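Local coordinates for protein macrophomate synthase intermolecular Diels-Alderase (Macrophoma commelinae, PDB 1IZC) that is a TIM-barrel protein of the HpcH/HpaI aldolase/citrate lyase family and holds a magnesium ion and pyruvic acid in one site, at residues A[26-31]-A[97-102]; A[61-66]-A[93-98]; A[83-88]-A[116-121]; A[137-142]-A[176-181]. The protein carries 1 engineered substitution. All blocks are in the same frame, centred on the assembly; numbering follows the deposited sequence.

Contact 1 (A[26-31]-A[97-102]); sequences GNLRQA and LVIVRV. With PYR (pyruvic acid), chain C.
G26 and L97 bring the two backbones closest, with their CA atoms 5.9 Å apart, where the turn before helix 28-37 passes the start of strand 97-101. L97 fills the join with both methyl groups. Its CG stands anti to the carbonyl carbon (chi1 -60°), and the two branches then separate. L97 CD2 rests on the backbone of G26, 3.5 Å from G26 CA. CD1 goes to the first turn of the helix, where L97 CD1 lies 3.7 Å from L28 CA and 4.0 Å from A31 CB. L28 spans L97 and I99 with its two methyls, CG being anti to the backbone N (chi1 174°). L28 CD1 meets L97 CD1 at 3.9 Å, while L28 CD2 touches I99 CG1 at the same distance. L28 and I99 cross at about a right angle. The junction is buried and apolar. The helix start is fixed locally: N27 is the N-cap, and Q30 N donates to N27 OD1 at 2.9 Å, the donor lying well above the carbonyl plane. Farther along the strand, R101 belongs to the ligand pocket. R101 NH1 donates to O3 of pyruvic acid at 2.6 Å, and R101 NH2 forms a salt bridge with D70, which probably helps to position the guanidinium, as does the NH1 bond to Q183. I99 packs on F66 and W68 of one neighbouring strand and on V122 of the other. V98 and V100 turn instead to helix 78-91. The start of helix 28-37 lies against the beginnings of strands 97-101 and 179-184, with L28 also touching A119 and C179.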
loop_
_atom_site.group_PDB
_atom_site.type_symbol
_atom_site.label_atom_id
_atom_site.label_comp_id
_atom_site.label_asym_id
_atom_site.label_seq_id
_atom_site.Cartn_x
_atom_site.Cartn_y
_atom_site.Cartn_z
ATOM N N GLY A 26 -8.166 -5.283 25.734
ATOM C CA GLY A 26 -7.879 -5.114 27.143
ATOM C C GLY A 26 -9.221 -4.901 27.826
ATOM O O GLY A 26 -10.242 -4.691 27.156
ATOM N N ASN A 27 -9.236 -4.925 29.153
ATOM C CA ASN A 27 -10.506 -4.795 29.866
ATOM C C ASN A 27 -11.009 -3.369 30.086
ATOM O O ASN A 27 -10.902 -2.818 31.193
ATOM C CB ASN A 27 -10.428 -5.521 31.210
ATOM C CG ASN A 27 -11.804 -5.819 31.775
ATOM O OD1 ASN A 27 -12.792 -5.229 31.342
ATOM N ND2 ASN A 27 -11.874 -6.728 32.746
ATOM N N LEU A 28 -11.581 -2.780 29.038
ATOM C CA LEU A 28 -12.112 -1.426 29.132
ATOM C C LEU A 28 -13.315 -1.417 30.077
ATOM O O LEU A 28 -13.566 -0.428 30.768
ATOM C CB LEU A 28 -12.507 -0.904 27.740
ATOM C CG LEU A 28 -13.215 0.456 27.684
ATOM C CD1 LEU A 28 -12.284 1.542 28.279
ATOM C CD2 LEU A 28 -13.595 0.792 26.237
ATOM N N ARG A 29 -14.056 -2.525 30.108
ATOM C CA ARG A 29 -15.218 -2.631 30.990
ATOM C C ARG A 29 -14.800 -2.323 32.438
ATOM O O ARG A 29 -15.429 -1.502 33.132
ATOM C CB ARG A 29 -15.804 -4.052 30.899
ATOM C CG ARG A 29 -17.154 -4.273 31.616
ATOM C CD ARG A 29 -18.352 -3.908 30.715
ATOM N NE ARG A 29 -18.366 -4.696 29.486
ATOM C CZ ARG A 29 -18.808 -5.952 29.370
ATOM N NH1 ARG A 29 -19.307 -6.623 30.410
ATOM N NH2 ARG A 29 -18.735 -6.553 28.193
ATOM N N GLN A 30 -13.729 -2.974 32.890
ATOM C CA GLN A 30 -13.254 -2.773 34.252
ATOM C C GLN A 30 -12.600 -1.409 34.419
ATOM O O GLN A 30 -12.720 -0.776 35.469
ATOM C CB GLN A 30 -12.257 -3.868 34.648
ATOM C CG GLN A 30 -11.944 -3.873 36.141
ATOM C CD GLN A 30 -13.204 -4.101 36.967
ATOM O OE1 GLN A 30 -13.943 -5.055 36.722
ATOM N NE2 GLN A 30 -13.460 -3.226 37.937
ATOM N N ALA A 31 -11.897 -0.947 33.388
ATOM C CA ALA A 31 -11.250 0.359 33.484
ATOM C C ALA A 31 -12.294 1.434 33.744
ATOM O O ALA A 31 -12.077 2.344 34.549
ATOM C CB ALA A 31 -10.480 0.674 32.197
ATOM N N LEU A 97 -5.773 1.135 25.761
ATOM C CA LEU A 97 -6.927 0.399 25.258
ATOM C C LEU A 97 -7.362 1.068 23.954
ATOM O O LEU A 97 -7.062 2.241 23.726
ATOM C CB LEU A 97 -8.055 0.453 26.281
ATOM C CG LEU A 97 -7.628 -0.167 27.611
ATOM C CD1 LEU A 97 -8.763 -0.044 28.606
ATOM C CD2 LEU A 97 -7.233 -1.633 27.392
ATOM N N VAL A 98 -8.070 0.336 23.099
ATOM C CA VAL A 98 -8.497 0.916 21.837
ATOM C C VAL A 98 -10.005 1.028 21.732
ATOM O O VAL A 98 -10.728 0.059 21.970
ATOM C CB VAL A 98 -7.989 0.087 20.626
ATOM C CG1 VAL A 98 -8.512 0.694 19.328
ATOM C CG2 VAL A 98 -6.477 0.037 20.624
ATOM N N ILE A 99 -10.468 2.229 21.403
ATOM C CA ILE A 99 -11.895 2.501 21.219
ATOM C C ILE A 99 -12.029 2.907 19.761
ATOM O O ILE A 99 -11.212 3.693 19.245
ATOM C CB ILE A 99 -12.364 3.652 22.126
ATOM C CG1 ILE A 99 -12.208 3.232 23.591
ATOM C CG2 ILE A 99 -13.823 4.011 21.818
ATOM C CD1 ILE A 99 -12.277 4.403 24.579
ATOM N N VAL A 100 -13.044 2.380 19.086
ATOM C CA VAL A 100 -13.213 2.690 17.684
ATOM C C VAL A 100 -14.601 3.212 17.412
ATOM O O VAL A 100 -15.586 2.601 17.832
ATOM C CB VAL A 100 -13.001 1.433 16.789
ATOM C CG1 VAL A 100 -13.225 1.801 15.317
ATOM C CG2 VAL A 100 -11.599 0.886 16.981
ATOM N N ARG A 101 -14.682 4.369 16.766
ATOM C CA ARG A 101 -15.994 4.868 16.377
ATOM C C ARG A 101 -16.169 4.363 14.957
ATOM O O ARG A 101 -15.394 4.698 14.057
ATOM C CB ARG A 101 -16.104 6.386 16.366
ATOM C CG ARG A 101 -17.393 6.742 15.638
ATOM C CD ARG A 101 -17.789 8.136 15.775
ATOM N NE ARG A 101 -16.928 9.052 15.039
ATOM C CZ ARG A 101 -17.090 10.361 15.115
ATOM N NH1 ARG A 101 -18.060 10.841 15.883
ATOM N NH2 ARG A 101 -16.288 11.186 14.454
ATOM N N VAL A 102 -17.198 3.557 14.757
ATOM C CA VAL A 102 -17.444 2.949 13.472
ATOM C C VAL A 102 -18.545 3.622 12.680
ATOM O O VAL A 102 -19.319 4.393 13.224
ATOM C CB VAL A 102 -17.859 1.468 13.657
ATOM C CG1 VAL A 102 -16.754 0.700 14.373
ATOM C CG2 VAL A 102 -19.160 1.390 14.470
HETATM C C PYR C . -19.813 15.434 16.512
HETATM O O PYR C . -20.638 15.354 15.581
HETATM O OXT PYR C . -19.593 16.472 17.183
HETATM C CA PYR C . -19.088 14.134 16.763
HETATM O O3 PYR C . -19.280 13.094 16.112
HETATM C CB PYR C . -18.118 14.189 17.870
#

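Contact 2 (A[61-66]-A[93-98]); sequences ATKPDF and EGRSLV
R95 lays its guanidinium over the side chain of K63. K63 CB sits 3.5 Å above the guanidinium plane, displaced toward its rim, and K63 CD comes to 3.4 Å from R95 NH1. R95 gets there with CG anti to the backbone N (chi1 178°) and an extended chain as far as NE. The two charges are close, with K63 NZ 3.8 Å from R95 NH1. A water between them probably eases this: it accepts from K63 NZ at 2.8 Å and, weakly, from R95 NH2. Next along, S96 OG donates to P64 O at 2.8 Å, the donor tilted 19° from the carbonyl plane. S96 OG also touches the proline ring, 3.2 Å from P64 CD. Regular sheet pairing then begins. L97 N donates to D65 O at 3.1 Å, and F66 and L97 form a parallel bridge in which F66 CA approaches L97 O to 3.0 Å. D65 turns its carboxylate elsewhere, to M44 N and to R292 of a neighbouring subunit. The loop after helix 53-61 and the loop after helix 78-91 thus run together into strands 66-70 and 97-101, with strand 43-48 beyond F66.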
loop_
_atom_site.group_PDB
_atom_site.type_symbol
_atom_site.label_atom_id
_atom_site.label_comp_id
_atom_site.label_asym_id
_atom_site.label_seq_id
_atom_site.Cartn_x
_atom_site.Cartn_y
_atom_site.Cartn_z
ATOM N N ALA A 61 3.349 5.203 21.925
ATOM C CA ALA A 61 4.564 5.358 22.730
ATOM C C ALA A 61 4.427 6.416 23.829
ATOM O O ALA A 61 5.229 6.429 24.768
ATOM C CB ALA A 61 5.770 5.674 21.824
ATOM N N THR A 62 3.430 7.294 23.723
ATOM C CA THR A 62 3.218 8.317 24.756
ATOM C C THR A 62 2.381 7.742 25.901
ATOM O O THR A 62 2.088 8.435 26.876
ATOM C CB THR A 62 2.504 9.583 24.222
ATOM O OG1 THR A 62 1.153 9.268 23.861
ATOM C CG2 THR A 62 3.263 10.156 23.002
ATOM N N LYS A 63 1.980 6.482 25.742
ATOM C CA LYS A 63 1.216 5.755 26.749
ATOM C C LYS A 63 -0.115 6.347 27.211
ATOM O O LYS A 63 -0.354 6.517 28.407
ATOM C CB LYS A 63 2.129 5.469 27.955
ATOM C CG LYS A 63 3.282 4.516 27.584
ATOM C CD LYS A 63 4.195 4.147 28.754
ATOM C CE LYS A 63 5.330 5.142 28.932
ATOM N NZ LYS A 63 4.855 6.491 29.368
ATOM N N PRO A 64 -1.018 6.652 26.262
ATOM C CA PRO A 64 -2.321 7.205 26.640
ATOM C C PRO A 64 -3.142 6.059 27.236
ATOM O O PRO A 64 -2.831 4.886 27.004
ATOM C CB PRO A 64 -2.895 7.660 25.304
ATOM C CG PRO A 64 -2.407 6.582 24.383
ATOM C CD PRO A 64 -0.931 6.468 24.803
ATOM N N ASP A 65 -4.173 6.389 28.009
ATOM C CA ASP A 65 -5.016 5.351 28.589
ATOM C C ASP A 65 -5.823 4.676 27.479
ATOM O O ASP A 65 -6.291 3.557 27.638
ATOM C CB ASP A 65 -5.953 5.943 29.649
ATOM C CG ASP A 65 -5.201 6.478 30.859
ATOM O OD1 ASP A 65 -4.118 5.930 31.170
ATOM O OD2 ASP A 65 -5.699 7.431 31.502
ATOM N N PHE A 66 -6.002 5.379 26.364
ATOM C CA PHE A 66 -6.689 4.808 25.213
ATOM C C PHE A 66 -6.376 5.584 23.945
ATOM O O PHE A 66 -5.981 6.746 24.003
ATOM C CB PHE A 66 -8.224 4.779 25.411
ATOM C CG PHE A 66 -8.884 6.146 25.449
ATOM C CD1 PHE A 66 -9.204 6.826 24.273
ATOM C CD2 PHE A 66 -9.205 6.737 26.667
ATOM C CE1 PHE A 66 -9.840 8.073 24.310
ATOM C CE2 PHE A 66 -9.843 7.987 26.724
ATOM C CZ PHE A 66 -10.163 8.655 25.547
ATOM N N GLU A 93 2.456 -1.628 24.906
ATOM C CA GLU A 93 2.581 -2.885 25.662
ATOM C C GLU A 93 1.366 -3.134 26.542
ATOM O O GLU A 93 1.481 -3.544 27.695
ATOM C CB GLU A 93 3.877 -2.931 26.490
ATOM C CG GLU A 93 5.116 -2.914 25.589
ATOM C CD GLU A 93 6.376 -3.427 26.267
ATOM O OE1 GLU A 93 6.361 -4.585 26.730
ATOM O OE2 GLU A 93 7.373 -2.676 26.323
ATOM N N GLY A 94 0.198 -2.869 25.965
ATOM C CA GLY A 94 -1.057 -3.106 26.655
ATOM C C GLY A 94 -1.617 -1.983 27.503
ATOM O O GLY A 94 -2.734 -2.101 28.017
ATOM N N ARG A 95 -0.871 -0.899 27.661
ATOM C CA ARG A 95 -1.365 0.205 28.478
ATOM C C ARG A 95 -2.470 1.018 27.805
ATOM O O ARG A 95 -3.335 1.583 28.490
ATOM C CB ARG A 95 -0.209 1.125 28.875
ATOM C CG ARG A 95 -0.650 2.336 29.684
ATOM C CD ARG A 95 0.542 2.962 30.379
ATOM N NE ARG A 95 0.276 4.320 30.847
ATOM C CZ ARG A 95 1.190 5.072 31.448
ATOM N NH1 ARG A 95 2.413 4.587 31.651
ATOM N NH2 ARG A 95 0.894 6.305 31.829
ATOM N N SER A 96 -2.459 1.070 26.472
ATOM C CA SER A 96 -3.458 1.836 25.732
ATOM C C SER A 96 -4.592 0.997 25.175
ATOM O O SER A 96 -4.408 0.246 24.220
ATOM C CB SER A 96 -2.801 2.584 24.569
ATOM O OG SER A 96 -1.693 3.344 25.031
ATOM N N LEU A 97 -5.773 1.135 25.761
ATOM C CA LEU A 97 -6.927 0.399 25.258
ATOM C C LEU A 97 -7.362 1.068 23.954
ATOM O O LEU A 97 -7.062 2.241 23.726
ATOM C CB LEU A 97 -8.055 0.453 26.281
ATOM C CG LEU A 97 -7.628 -0.167 27.611
ATOM C CD1 LEU A 97 -8.763 -0.044 28.606
ATOM C CD2 LEU A 97 -7.233 -1.633 27.392
ATOM N N VAL A 98 -8.070 0.336 23.099
ATOM C CA VAL A 98 -8.497 0.916 21.837
ATOM C C VAL A 98 -10.005 1.028 21.732
ATOM O O VAL A 98 -10.728 0.059 21.970
ATOM C CB VAL A 98 -7.989 0.087 20.626
ATOM C CG1 VAL A 98 -8.512 0.694 19.328
ATOM C CG2 VAL A 98 -6.477 0.037 20.624
HETATM O O HOH W 1 3.027 7.592 31.166
#

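Contact 3 (A[83-88]-A[116-121]); sequences DAIHAA and AGAAGI
I85 and A116 form a buried apolar contact between the middle of helix 78-91 and the turn that leads from helix 107-116 into strand 120-123. The CA atoms of these two residues are 6.1 Å apart, a close approach, consistent with the small residues A116 and G117. I85 carries most of it. I85 CB meets A116 CB at 3.8 Å, and I85 CD1 comes equally near that methyl. I85 CG2, anti to the backbone N, lies over the backbone of the turn, 3.4 Å from A116 O and 3.8 Å from A118 N. A118 adds its own methyl at the far end, where I85 CD1 is 4.4 Å from A118 CB. H86 borders the contact with the edge of its ring. A116 O lies near the ring plane, 3.2 Å from H86 CD2. The polar end of H86 is used elsewhere: its ND1 is hydrogen-bonded to K57 of a neighbouring subunit, and its ring meets H91 of that subunit. The turn itself is a Schellman motif ending helix 107-116. G117 has positive phi (115°), a conformation that suits glycine. I85 also packs on V98 and V100 of strand 97-101 and on A113 of helix 107-116. A helix of the outer layer that rests on a barrel strand and packs beside the end of the next helix is the arrangement of successive beta-alpha units in a TIM barrel.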
loop_
_atom_site.group_PDB
_atom_site.type_symbol
_atom_site.label_atom_id
_atom_site.label_comp_id
_atom_site.label_asym_id
_atom_site.label_seq_id
_atom_site.Cartn_x
_atom_site.Cartn_y
_atom_site.Cartn_z
ATOM N N ASP A 83 -4.190 -3.079 11.490
ATOM C CA ASP A 83 -2.815 -2.848 11.914
ATOM C C ASP A 83 -2.692 -1.721 12.928
ATOM O O ASP A 83 -1.831 -1.780 13.810
ATOM C CB ASP A 83 -1.914 -2.541 10.704
ATOM C CG ASP A 83 -1.664 -3.769 9.822
ATOM O OD1 ASP A 83 -2.004 -4.894 10.225
ATOM O OD2 ASP A 83 -1.099 -3.605 8.721
ATOM N N ALA A 84 -3.542 -0.701 12.817
ATOM C CA ALA A 84 -3.481 0.422 13.745
ATOM C C ALA A 84 -3.929 -0.046 15.132
ATOM O O ALA A 84 -3.334 0.311 16.151
ATOM C CB ALA A 84 -4.390 1.573 13.253
ATOM N N ILE A 85 -4.965 -0.872 15.171
ATOM C CA ILE A 85 -5.454 -1.359 16.459
ATOM C C ILE A 85 -4.364 -2.217 17.117
ATOM O O ILE A 85 -4.067 -2.051 18.307
ATOM C CB ILE A 85 -6.763 -2.146 16.279
ATOM C CG1 ILE A 85 -7.859 -1.175 15.803
ATOM C CG2 ILE A 85 -7.183 -2.793 17.620
ATOM C CD1 ILE A 85 -9.173 -1.862 15.373
ATOM N N HIS A 86 -3.759 -3.114 16.342
ATOM C CA HIS A 86 -2.670 -3.946 16.860
ATOM C C HIS A 86 -1.534 -3.041 17.339
ATOM O O HIS A 86 -0.994 -3.233 18.418
ATOM C CB HIS A 86 -2.084 -4.854 15.779
ATOM C CG HIS A 86 -2.839 -6.128 15.567
ATOM N ND1 HIS A 86 -2.442 -7.074 14.649
ATOM C CD2 HIS A 86 -3.952 -6.620 16.163
ATOM C CE1 HIS A 86 -3.278 -8.099 14.689
ATOM N NE2 HIS A 86 -4.202 -7.847 15.601
ATOM N N ALA A 87 -1.151 -2.066 16.523
ATOM C CA ALA A 87 -0.042 -1.189 16.927
ATOM C C ALA A 87 -0.319 -0.422 18.223
ATOM O O ALA A 87 0.574 -0.281 19.073
ATOM C CB ALA A 87 0.299 -0.212 15.802
ATOM N N ALA A 88 -1.538 0.084 18.385
ATOM C CA ALA A 88 -1.869 0.821 19.611
ATOM C C ALA A 88 -1.646 -0.038 20.852
ATOM O O ALA A 88 -1.057 0.409 21.840
ATOM C CB ALA A 88 -3.328 1.296 19.576
ATOM N N ALA A 116 -9.571 -7.246 15.518
ATOM C CA ALA A 116 -8.226 -6.720 15.764
ATOM C C ALA A 116 -7.940 -6.410 17.231
ATOM O O ALA A 116 -6.795 -6.149 17.592
ATOM C CB ALA A 116 -7.969 -5.453 14.908
ATOM N N GLY A 117 -8.965 -6.401 18.080
ATOM C CA GLY A 117 -8.715 -6.144 19.487
ATOM C C GLY A 117 -9.294 -4.877 20.096
ATOM O O GLY A 117 -8.898 -4.487 21.187
ATOM N N ALA A 118 -10.227 -4.222 19.414
ATOM C CA ALA A 118 -10.812 -3.006 19.984
ATOM C C ALA A 118 -11.605 -3.370 21.233
ATOM O O ALA A 118 -12.355 -4.346 21.225
ATOM C CB ALA A 118 -11.729 -2.324 18.965
ATOM N N ALA A 119 -11.453 -2.576 22.291
ATOM C CA ALA A 119 -12.163 -2.838 23.554
ATOM C C ALA A 119 -13.447 -2.028 23.690
ATOM O O ALA A 119 -14.269 -2.302 24.558
ATOM C CB ALA A 119 -11.235 -2.543 24.740
ATOM N N GLY A 120 -13.614 -1.031 22.835
ATOM C CA GLY A 120 -14.806 -0.201 22.882
ATOM C C GLY A 120 -15.251 0.208 21.488
ATOM O O GLY A 120 -14.429 0.475 20.603
ATOM N N ILE A 121 -16.562 0.244 21.285
ATOM C CA ILE A 121 -17.129 0.647 20.010
ATOM C C ILE A 121 -18.081 1.812 20.271
ATOM O O ILE A 121 -18.979 1.713 21.111
ATOM C CB ILE A 121 -17.926 -0.508 19.354
ATOM C CG1 ILE A 121 -17.005 -1.700 19.068
ATOM C CG2 ILE A 121 -18.614 -0.026 18.091
ATOM C CD1 ILE A 121 -15.934 -1.461 17.980
#

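Contact 4 (A[137-142]-A[176-181]); sequences KEMYYG and NHVCII
M139 and Y140 both set CG anti to the carbonyl carbon and beside the backbone N (chi1 -75° and -58°), and from there they reach V178 and I180. M139 then runs straight to SD and bends at its last torsion (chi3 64°). This bend carries CE to V178, with M139 CE 3.6 Å from V178 CG1. M139 also packs against I180, the two side chains crossing at a slant. Y140 comes in with its ring edge: V178 O and I180 CD1 both lie near the plane of the ring, and I180 CD1 is 3.3 Å from Y140 CE1. On its other side, Y140 CE2 lies 4.0 Å from V178 CB. The joined elements are the end of helix 129-139 and the beginning of strand 179-184, the fifth strand of the TIM barrel, so the contact packs the outer layer against the base of that strand. One polar bond is set into this apolar packing. Y140 OH donates to V178 O at 2.7 Å, from well above the carbonyl plane. V178 O takes a second hydrogen bond from R29 NH2, so two donors grip this buried carbonyl. L110 and L114 of helix 107-116 and I121 of strand 120-123 also pack on M139, while H203 and R29 touch Y140.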
loop_
_atom_site.group_PDB
_atom_site.type_symbol
_atom_site.label_atom_id
_atom_site.label_comp_id
_atom_site.label_asym_id
_atom_site.label_seq_id
_atom_site.Cartn_x
_atom_site.Cartn_y
_atom_site.Cartn_z
ATOM N N LYS A 137 -26.038 -7.374 18.970
ATOM C CA LYS A 137 -26.067 -8.651 18.254
ATOM C C LYS A 137 -24.764 -8.953 17.523
ATOM O O LYS A 137 -24.291 -10.090 17.530
ATOM C CB LYS A 137 -27.215 -8.685 17.230
ATOM C CG LYS A 137 -28.615 -8.642 17.825
ATOM C CD LYS A 137 -29.654 -8.573 16.705
ATOM C CE LYS A 137 -31.067 -8.365 17.250
ATOM N NZ LYS A 137 -32.030 -8.069 16.141
ATOM N N GLU A 138 -24.178 -7.935 16.897
ATOM C CA GLU A 138 -22.947 -8.134 16.137
ATOM C C GLU A 138 -21.658 -8.072 16.950
ATOM O O GLU A 138 -20.618 -8.572 16.509
ATOM C CB GLU A 138 -22.861 -7.099 15.010
ATOM C CG GLU A 138 -23.962 -7.207 13.961
ATOM C CD GLU A 138 -23.998 -8.574 13.304
ATOM O OE1 GLU A 138 -22.918 -9.079 12.918
ATOM O OE2 GLU A 138 -25.102 -9.144 13.170
ATOM N N MET A 139 -21.725 -7.469 18.129
ATOM C CA MET A 139 -20.543 -7.286 18.968
ATOM C C MET A 139 -20.215 -8.377 19.964
ATOM O O MET A 139 -19.068 -8.517 20.398
ATOM C CB MET A 139 -20.667 -5.978 19.739
ATOM C CG MET A 139 -20.433 -4.736 18.905
ATOM S SD MET A 139 -20.673 -3.213 19.834
ATOM C CE MET A 139 -19.330 -3.365 21.082
ATOM N N TYR A 140 -21.218 -9.148 20.344
ATOM C CA TYR A 140 -20.992 -10.168 21.344
ATOM C C TYR A 140 -21.400 -11.542 20.876
ATOM O O TYR A 140 -22.346 -11.692 20.102
ATOM C CB TYR A 140 -21.755 -9.808 22.629
ATOM C CG TYR A 140 -21.362 -8.463 23.212
ATOM C CD1 TYR A 140 -22.049 -7.298 22.865
ATOM C CD2 TYR A 140 -20.278 -8.355 24.085
ATOM C CE1 TYR A 140 -21.665 -6.051 23.374
ATOM C CE2 TYR A 140 -19.881 -7.118 24.594
ATOM C CZ TYR A 140 -20.578 -5.970 24.237
ATOM O OH TYR A 140 -20.167 -4.752 24.745
ATOM N N TYR A 141 -20.666 -12.543 21.348
ATOM C CA TYR A 141 -20.962 -13.929 21.011
ATOM C C TYR A 141 -22.179 -14.401 21.792
ATOM O O TYR A 141 -22.545 -13.811 22.805
ATOM C CB TYR A 141 -19.784 -14.824 21.397
ATOM C CG TYR A 141 -18.511 -14.497 20.668
ATOM C CD1 TYR A 141 -18.385 -14.760 19.309
ATOM C CD2 TYR A 141 -17.427 -13.938 21.339
ATOM C CE1 TYR A 141 -17.207 -14.480 18.630
ATOM C CE2 TYR A 141 -16.245 -13.652 20.670
ATOM C CZ TYR A 141 -16.144 -13.927 19.324
ATOM O OH TYR A 141 -14.966 -13.671 18.674
ATOM N N GLY A 142 -22.809 -15.460 21.305
ATOM C CA GLY A 142 -23.938 -16.015 22.026
ATOM C C GLY A 142 -23.407 -16.421 23.389
ATOM O O GLY A 142 -22.225 -16.751 23.523
ATOM N N ASN A 176 -16.584 -10.170 28.109
ATOM C CA ASN A 176 -16.388 -9.492 29.382
ATOM C C ASN A 176 -15.605 -8.182 29.286
ATOM O O ASN A 176 -15.727 -7.327 30.154
ATOM C CB ASN A 176 -15.650 -10.397 30.376
ATOM C CG ASN A 176 -16.414 -11.663 30.699
ATOM O OD1 ASN A 176 -17.638 -11.673 30.710
ATOM N ND2 ASN A 176 -15.689 -12.734 30.981
ATOM N N HIS A 177 -14.802 -8.026 28.239
ATOM C CA HIS A 177 -13.969 -6.822 28.123
ATOM C C HIS A 177 -14.512 -5.710 27.239
ATOM O O HIS A 177 -14.255 -4.529 27.499
ATOM C CB HIS A 177 -12.586 -7.187 27.569
ATOM C CG HIS A 177 -11.704 -7.918 28.533
ATOM N ND1 HIS A 177 -10.375 -8.173 28.268
ATOM C CD2 HIS A 177 -11.953 -8.454 29.753
ATOM C CE1 HIS A 177 -9.841 -8.830 29.283
ATOM N NE2 HIS A 177 -10.776 -9.014 30.198
ATOM N N VAL A 178 -15.239 -6.097 26.192
ATOM C CA VAL A 178 -15.743 -5.157 25.190
ATOM C C VAL A 178 -16.930 -4.298 25.611
ATOM O O VAL A 178 -17.897 -4.799 26.194
ATOM C CB VAL A 178 -16.082 -5.916 23.887
ATOM C CG1 VAL A 178 -16.659 -4.954 22.847
ATOM C CG2 VAL A 178 -14.812 -6.588 23.340
ATOM N N CYS A 179 -16.848 -3.011 25.275
ATOM C CA CYS A 179 -17.874 -2.025 25.634
ATOM C C CYS A 179 -18.582 -1.373 24.451
ATOM O O CYS A 179 -17.997 -1.212 23.368
ATOM C CB CYS A 179 -17.247 -0.914 26.476
ATOM S SG CYS A 179 -16.429 -1.480 27.985
ATOM N N ILE A 180 -19.842 -0.991 24.680
ATOM C CA ILE A 180 -20.665 -0.317 23.681
ATOM C C ILE A 180 -20.976 1.090 24.196
ATOM O O ILE A 180 -21.444 1.267 25.330
ATOM C CB ILE A 180 -22.007 -1.050 23.412
ATOM C CG1 ILE A 180 -21.761 -2.454 22.901
ATOM C CG2 ILE A 180 -22.794 -0.302 22.349
ATOM C CD1 ILE A 180 -23.040 -3.155 22.425
ATOM N N ILE A 181 -20.701 2.084 23.354
ATOM C CA ILE A 181 -20.909 3.483 23.682
ATOM C C ILE A 181 -21.735 4.207 22.612
ATOM O O ILE A 181 -21.218 4.556 21.545
ATOM C CB ILE A 181 -19.548 4.224 23.822
ATOM C CG1 ILE A 181 -18.705 3.567 24.916
ATOM C CG2 ILE A 181 -19.760 5.703 24.181
ATOM C CD1 ILE A 181 -17.693 2.562 24.381
#

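In the fold
The contacts follow neighbouring strands of one barrel. Contacts 1 and 2 share L97 and V98, and I99 CD1 packs on F66 CG at 3.9 Å. Strand 97-101, used by contacts 1 and 2, is joined to contact 3 where A119 N is probably hydrogen-bonded to V98 O at 2.8 Å. Contact 4 adds the following strand through a probable bond from C179 N to A119 O, also 2.8 Å. It meets contact 1 at R29 and C179, R29 N lying 3.4 Å from C179 SG. Contacts 2 and 4 do not touch; their centres are about 21 Å apart. Contact 1 alone holds a pocket residue, R101, although its I99 side chain is still about 14 Å from a bound magnesium ion.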